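Local coordinates for FAA hydrolase family protein (Pseudomonas aeruginosa, PDB 6J5Y) that probably hydrolyses fumarylpyruvate to fumarate and pyruvate, using a manganese ion that holds pyruvate in the crystal, at residues 77-89 and 159-173. Sequence-based numbering, arbitrary orientation.
Sequences GNYHYEIELVAAI and ISLQVDGEDRQRSDI. With MN (manganese (II) ion), chain C; PYR (pyruvic acid), chain B.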
loop_
_atom_site.group_PDB
_atom_site.type_symbol
_atom_site.label_atom_id
_atom_site.label_comp_id
_atom_site.label_asym_id
_atom_site.label_seq_id
_atom_site.Cartn_x
_atom_site.Cartn_y
_atom_site.Cartn_z
ATOM N N GLY A 77 7.800 -13.197 -14.515
ATOM C CA GLY A 77 8.615 -12.416 -15.450
ATOM C C GLY A 77 8.229 -10.948 -15.436
ATOM O O GLY A 77 8.883 -10.210 -16.128
ATOM N N ASN A 78 7.209 -10.523 -14.674
ATOM C CA ASN A 78 6.575 -9.188 -14.845
ATOM C C ASN A 78 6.255 -8.626 -13.471
ATOM O O ASN A 78 5.087 -8.764 -13.034
ATOM C CB ASN A 78 5.315 -9.272 -15.705
ATOM C CG ASN A 78 4.799 -7.937 -16.182
ATOM O OD1 ASN A 78 5.407 -6.905 -15.938
ATOM N ND2 ASN A 78 3.673 -7.952 -16.878
ATOM N N TYR A 79 7.264 -8.044 -12.832
ATOM C CA TYR A 79 7.248 -7.644 -11.406
ATOM C C TYR A 79 7.052 -6.129 -11.380
ATOM O O TYR A 79 8.014 -5.404 -11.735
ATOM C CB TYR A 79 8.510 -8.172 -10.726
ATOM C CG TYR A 79 8.754 -7.766 -9.290
ATOM C CD1 TYR A 79 7.802 -7.969 -8.307
ATOM C CD2 TYR A 79 9.980 -7.244 -8.899
ATOM C CE1 TYR A 79 8.041 -7.610 -6.990
ATOM C CE2 TYR A 79 10.248 -6.911 -7.582
ATOM C CZ TYR A 79 9.274 -7.114 -6.620
ATOM O OH TYR A 79 9.507 -6.756 -5.323
ATOM N N HIS A 80 5.875 -5.680 -10.919
ATOM C CA HIS A 80 5.429 -4.267 -10.958
ATOM C C HIS A 80 5.567 -3.563 -9.609
ATOM O O HIS A 80 5.204 -4.132 -8.556
ATOM C CB HIS A 80 3.999 -4.133 -11.471
ATOM C CG HIS A 80 3.906 -4.226 -12.956
ATOM N ND1 HIS A 80 3.018 -3.453 -13.685
ATOM C CD2 HIS A 80 4.603 -4.959 -13.847
ATOM C CE1 HIS A 80 3.145 -3.739 -14.978
ATOM N NE2 HIS A 80 4.124 -4.644 -15.103
ATOM N N TYR A 81 6.069 -2.331 -9.673
ATOM C CA TYR A 81 5.973 -1.329 -8.587
ATOM C C TYR A 81 4.578 -0.709 -8.666
ATOM O O TYR A 81 3.996 -0.701 -9.776
ATOM C CB TYR A 81 7.037 -0.242 -8.729
ATOM C CG TYR A 81 6.966 0.494 -10.040
ATOM C CD1 TYR A 81 6.053 1.519 -10.237
ATOM C CD2 TYR A 81 7.762 0.121 -11.105
ATOM C CE1 TYR A 81 5.946 2.164 -11.456
ATOM C CE2 TYR A 81 7.696 0.791 -12.319
ATOM C CZ TYR A 81 6.785 1.814 -12.498
ATOM O OH TYR A 81 6.695 2.459 -13.700
ATOM N N GLU A 82 4.064 -0.264 -7.517
ATOM C CA GLU A 82 2.848 0.587 -7.398
ATOM C C GLU A 82 2.988 1.476 -6.160
ATOM O O GLU A 82 2.871 0.900 -5.043
ATOM C CB GLU A 82 1.602 -0.277 -7.187
ATOM C CG GLU A 82 1.246 -1.236 -8.310
ATOM C CD GLU A 82 -0.119 -1.896 -8.154
ATOM O OE1 GLU A 82 -0.764 -1.672 -7.134
ATOM O OE2 GLU A 82 -0.517 -2.668 -9.034
ATOM N N ILE A 83 3.205 2.800 -6.300
ATOM C CA ILE A 83 3.324 3.708 -5.116
ATOM C C ILE A 83 1.918 3.957 -4.560
ATOM O O ILE A 83 0.970 4.069 -5.371
ATOM C CB ILE A 83 4.081 5.007 -5.459
ATOM C CG1 ILE A 83 4.607 5.701 -4.207
ATOM C CG2 ILE A 83 3.246 5.947 -6.303
ATOM C CD1 ILE A 83 5.600 4.876 -3.421
ATOM N N GLU A 84 1.763 4.015 -3.230
ATOM C CA GLU A 84 0.420 4.150 -2.605
ATOM C C GLU A 84 0.545 4.899 -1.272
ATOM O O GLU A 84 1.539 4.650 -0.535
ATOM C CB GLU A 84 -0.229 2.774 -2.388
ATOM C CG GLU A 84 -0.189 1.854 -3.592
ATOM C CD GLU A 84 -1.304 0.819 -3.705
ATOM O OE1 GLU A 84 -2.190 0.753 -2.793
ATOM O OE2 GLU A 84 -1.301 0.090 -4.721
ATOM N N LEU A 85 -0.424 5.776 -0.995
ATOM C CA LEU A 85 -0.694 6.284 0.372
ATOM C C LEU A 85 -1.248 5.141 1.228
ATOM O O LEU A 85 -2.241 4.498 0.821
ATOM C CB LEU A 85 -1.663 7.465 0.330
ATOM C CG LEU A 85 -2.132 7.996 1.686
ATOM C CD1 LEU A 85 -1.024 8.733 2.406
ATOM C CD2 LEU A 85 -3.341 8.895 1.510
ATOM N N VAL A 86 -0.613 4.932 2.378
ATOM C CA VAL A 86 -1.049 3.956 3.394
ATOM C C VAL A 86 -1.596 4.751 4.557
ATOM O O VAL A 86 -0.896 5.673 5.062
ATOM C CB VAL A 86 0.059 2.984 3.844
ATOM C CG1 VAL A 86 -0.500 1.944 4.799
ATOM C CG2 VAL A 86 0.743 2.299 2.669
ATOM N N ALA A 87 -2.800 4.378 4.962
ATOM C CA ALA A 87 -3.476 4.839 6.186
ATOM C C ALA A 87 -3.397 3.725 7.229
ATOM O O ALA A 87 -3.772 2.575 6.888
ATOM C CB ALA A 87 -4.898 5.201 5.865
ATOM N N ALA A 88 -2.987 4.062 8.455
ATOM C CA ALA A 88 -2.930 3.123 9.595
ATOM C C ALA A 88 -4.127 3.382 10.527
ATOM O O ALA A 88 -4.347 4.559 10.912
ATOM C CB ALA A 88 -1.624 3.260 10.324
ATOM N N ILE A 89 -4.857 2.318 10.871
ATOM C CA ILE A 89 -6.076 2.360 11.731
ATOM C C ILE A 89 -5.646 2.408 13.197
ATOM O O ILE A 89 -4.916 1.507 13.607
ATOM C CB ILE A 89 -6.993 1.152 11.474
ATOM C CG1 ILE A 89 -7.464 1.075 10.016
ATOM C CG2 ILE A 89 -8.167 1.165 12.464
ATOM C CD1 ILE A 89 -8.106 2.334 9.488
ATOM N N ILE A 159 2.030 12.570 -4.936
ATOM C CA ILE A 159 2.473 11.154 -4.809
ATOM C C ILE A 159 3.242 10.817 -6.087
ATOM O O ILE A 159 2.733 11.079 -7.225
ATOM C CB ILE A 159 1.282 10.216 -4.556
ATOM C CG1 ILE A 159 1.705 8.743 -4.445
ATOM C CG2 ILE A 159 0.188 10.430 -5.602
ATOM C CD1 ILE A 159 0.676 7.859 -3.778
ATOM N N SER A 160 4.442 10.285 -5.925
ATOM C CA SER A 160 5.409 10.129 -7.034
ATOM C C SER A 160 6.255 8.871 -6.824
ATOM O O SER A 160 6.547 8.504 -5.644
ATOM C CB SER A 160 6.259 11.351 -7.134
ATOM O OG SER A 160 7.173 11.374 -6.043
ATOM N N LEU A 161 6.641 8.248 -7.931
ATOM C CA LEU A 161 7.555 7.086 -7.944
ATOM C C LEU A 161 8.542 7.299 -9.076
ATOM O O LEU A 161 8.094 7.514 -10.238
ATOM C CB LEU A 161 6.789 5.782 -8.160
ATOM C CG LEU A 161 7.627 4.518 -7.970
ATOM C CD1 LEU A 161 6.742 3.361 -7.574
ATOM C CD2 LEU A 161 8.404 4.157 -9.217
ATOM N N GLN A 162 9.828 7.243 -8.755
ATOM C CA GLN A 162 10.862 7.294 -9.803
ATOM C C GLN A 162 11.619 5.975 -9.779
ATOM O O GLN A 162 11.725 5.331 -8.699
ATOM C CB GLN A 162 11.710 8.557 -9.670
ATOM C CG GLN A 162 12.448 8.684 -8.352
ATOM C CD GLN A 162 13.539 9.718 -8.452
ATOM O OE1 GLN A 162 14.725 9.393 -8.416
ATOM N NE2 GLN A 162 13.128 10.966 -8.622
ATOM N N VAL A 163 12.039 5.533 -10.965
ATOM C CA VAL A 163 12.925 4.357 -11.108
ATOM C C VAL A 163 14.191 4.851 -11.795
ATOM O O VAL A 163 14.076 5.389 -12.929
ATOM C CB VAL A 163 12.253 3.207 -11.881
ATOM C CG1 VAL A 163 13.233 2.079 -12.136
ATOM C CG2 VAL A 163 11.006 2.698 -11.153
ATOM N N ASP A 164 15.333 4.664 -11.135
ATOM C CA ASP A 164 16.671 5.011 -11.677
ATOM C C ASP A 164 16.645 6.465 -12.147
ATOM O O ASP A 164 17.145 6.722 -13.250
ATOM C CB ASP A 164 17.046 4.056 -12.808
ATOM C CG ASP A 164 17.316 2.635 -12.336
ATOM O OD1 ASP A 164 17.676 2.462 -11.151
ATOM O OD2 ASP A 164 17.187 1.719 -13.157
ATOM N N GLY A 165 16.023 7.354 -11.363
ATOM C CA GLY A 165 16.043 8.819 -11.569
ATOM C C GLY A 165 14.945 9.309 -12.504
ATOM O O GLY A 165 14.843 10.553 -12.678
ATOM N N GLU A 166 14.158 8.388 -13.081
ATOM C CA GLU A 166 13.123 8.661 -14.122
ATOM C C GLU A 166 11.752 8.631 -13.445
ATOM O O GLU A 166 11.434 7.609 -12.823
ATOM C CB GLU A 166 13.140 7.613 -15.243
ATOM C CG GLU A 166 14.442 7.529 -16.024
ATOM C CD GLU A 166 14.614 8.470 -17.212
ATOM O OE1 GLU A 166 13.581 8.897 -17.793
ATOM O OE2 GLU A 166 15.791 8.768 -17.574
ATOM N N ASP A 167 10.975 9.701 -13.547
ATOM C CA ASP A 167 9.599 9.718 -12.998
ATOM C C ASP A 167 8.797 8.664 -13.756
ATOM O O ASP A 167 8.966 8.548 -14.984
ATOM C CB ASP A 167 8.964 11.110 -13.057
ATOM C CG ASP A 167 9.610 12.049 -12.061
ATOM O OD1 ASP A 167 9.873 11.596 -10.920
ATOM O OD2 ASP A 167 9.868 13.218 -12.435
ATOM N N ARG A 168 8.020 7.883 -13.020
ATOM C CA ARG A 168 7.157 6.814 -13.569
ATOM C C ARG A 168 5.720 7.104 -13.128
ATOM O O ARG A 168 4.818 7.008 -13.968
ATOM C CB ARG A 168 7.732 5.461 -13.143
ATOM C CG ARG A 168 9.207 5.280 -13.484
ATOM C CD ARG A 168 9.555 5.255 -14.968
ATOM N NE ARG A 168 8.863 4.154 -15.606
ATOM C CZ ARG A 168 9.321 2.907 -15.684
ATOM N NH1 ARG A 168 8.583 1.977 -16.259
ATOM N NH2 ARG A 168 10.537 2.597 -15.272
ATOM N N GLN A 169 5.523 7.512 -11.872
ATOM C CA GLN A 169 4.193 7.910 -11.346
ATOM C C GLN A 169 4.291 9.281 -10.686
ATOM O O GLN A 169 5.229 9.521 -9.915
ATOM C CB GLN A 169 3.659 6.879 -10.350
ATOM C CG GLN A 169 3.688 5.470 -10.897
ATOM C CD GLN A 169 3.088 4.500 -9.913
ATOM O OE1 GLN A 169 3.762 4.055 -8.977
ATOM N NE2 GLN A 169 1.812 4.196 -10.103
ATOM N N ARG A 170 3.343 10.145 -11.023
ATOM C CA ARG A 170 3.176 11.494 -10.437
ATOM C C ARG A 170 1.694 11.850 -10.510
ATOM O O ARG A 170 1.161 12.019 -11.623
ATOM C CB ARG A 170 4.024 12.543 -11.157
ATOM C CG ARG A 170 3.890 13.933 -10.546
ATOM C CD ARG A 170 5.099 14.808 -10.811
ATOM N NE ARG A 170 6.347 14.147 -10.426
ATOM C CZ ARG A 170 6.922 14.183 -9.214
ATOM N NH1 ARG A 170 6.393 14.873 -8.216
ATOM N NH2 ARG A 170 8.053 13.536 -9.014
ATOM N N SER A 171 1.050 11.900 -9.357
ATOM C CA SER A 171 -0.370 12.280 -9.215
ATOM C C SER A 171 -0.533 12.961 -7.868
ATOM O O SER A 171 0.494 13.378 -7.289
ATOM C CB SER A 171 -1.262 11.075 -9.372
ATOM O OG SER A 171 -2.624 11.427 -9.174
ATOM N N ASP A 172 -1.765 13.012 -7.372
ATOM C CA ASP A 172 -2.127 13.631 -6.078
ATOM C C ASP A 172 -3.161 12.738 -5.388
ATOM O O ASP A 172 -4.122 12.288 -6.062
ATOM C CB ASP A 172 -2.655 15.054 -6.263
ATOM C CG ASP A 172 -2.571 15.838 -4.974
ATOM O OD1 ASP A 172 -3.319 15.508 -4.037
ATOM O OD2 ASP A 172 -1.700 16.720 -4.892
ATOM N N ILE A 173 -3.018 12.547 -4.081
ATOM C CA ILE A 173 -3.970 11.705 -3.298
ATOM C C ILE A 173 -5.393 12.243 -3.459
ATOM O O ILE A 173 -6.317 11.487 -3.170
ATOM C CB ILE A 173 -3.565 11.587 -1.824
ATOM C CG1 ILE A 173 -3.730 12.892 -1.049
ATOM C CG2 ILE A 173 -2.153 11.033 -1.708
ATOM C CD1 ILE A 173 -3.381 12.755 0.418
HETATM MN MN MN C . -2.205 -1.449 -5.529
HETATM C C PYR B . -4.232 -0.934 -7.619
HETATM O O PYR B . -3.538 -0.333 -6.774
HETATM O OXT PYR B . -4.951 -0.323 -8.444
HETATM C CA PYR B . -4.219 -2.242 -7.562
HETATM O O3 PYR B . -3.567 -2.770 -6.652
HETATM C CB PYR B . -4.959 -3.157 -8.493
HETATM O O HOH W 1 -3.600 -1.414 -3.874
#
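Leu161 lies against the Tyr81 ring with both methyls: CD2 sits over one face, 4.0 Å from the ring centroid in a CH-pi contact, while Leu161 CD1 comes to 3.3 Å from Tyr81 CD1. With Tyr81 CG between the backbone N and the carbonyl carbon (chi1 58°), the ring lies along the hairpin. Farther out, Val163 CG2 meets Tyr81 CE2 obliquely at 4.0 Å. Tyr81 OH lies above the Arg168 guanidinium plane, toward its rim, at an angle too poor for a hydrogen bond; ring and guanidinium planes are 82° apart, and the hydroxyl bonds to Gly206 O.

Gln169 runs past the ring edge, its amide turned 60° from it, and OE1 takes Ile83 N-H on a lone pair in the carbonyl plane (3.0 Å, 170° at the hydrogen). This bond ties the hairpin to the backbone between Glu82 and Glu84. Ile83 CG2 packs on Ile159 CG1 at 3.7 Å and, just past the hairpin, Leu85 CD2 meets Ile173 CD1 at 4.0 Å.

Arg168 and Gln169 both face Leu161 in a classic beta bulge. Tyr81, Ile83 and Leu85 face this segment, while Glu82 and Glu84 point away and, with Asp113, bind manganese: the acidic metal site of the FAH fold, where the manganese in turn holds pyruvate.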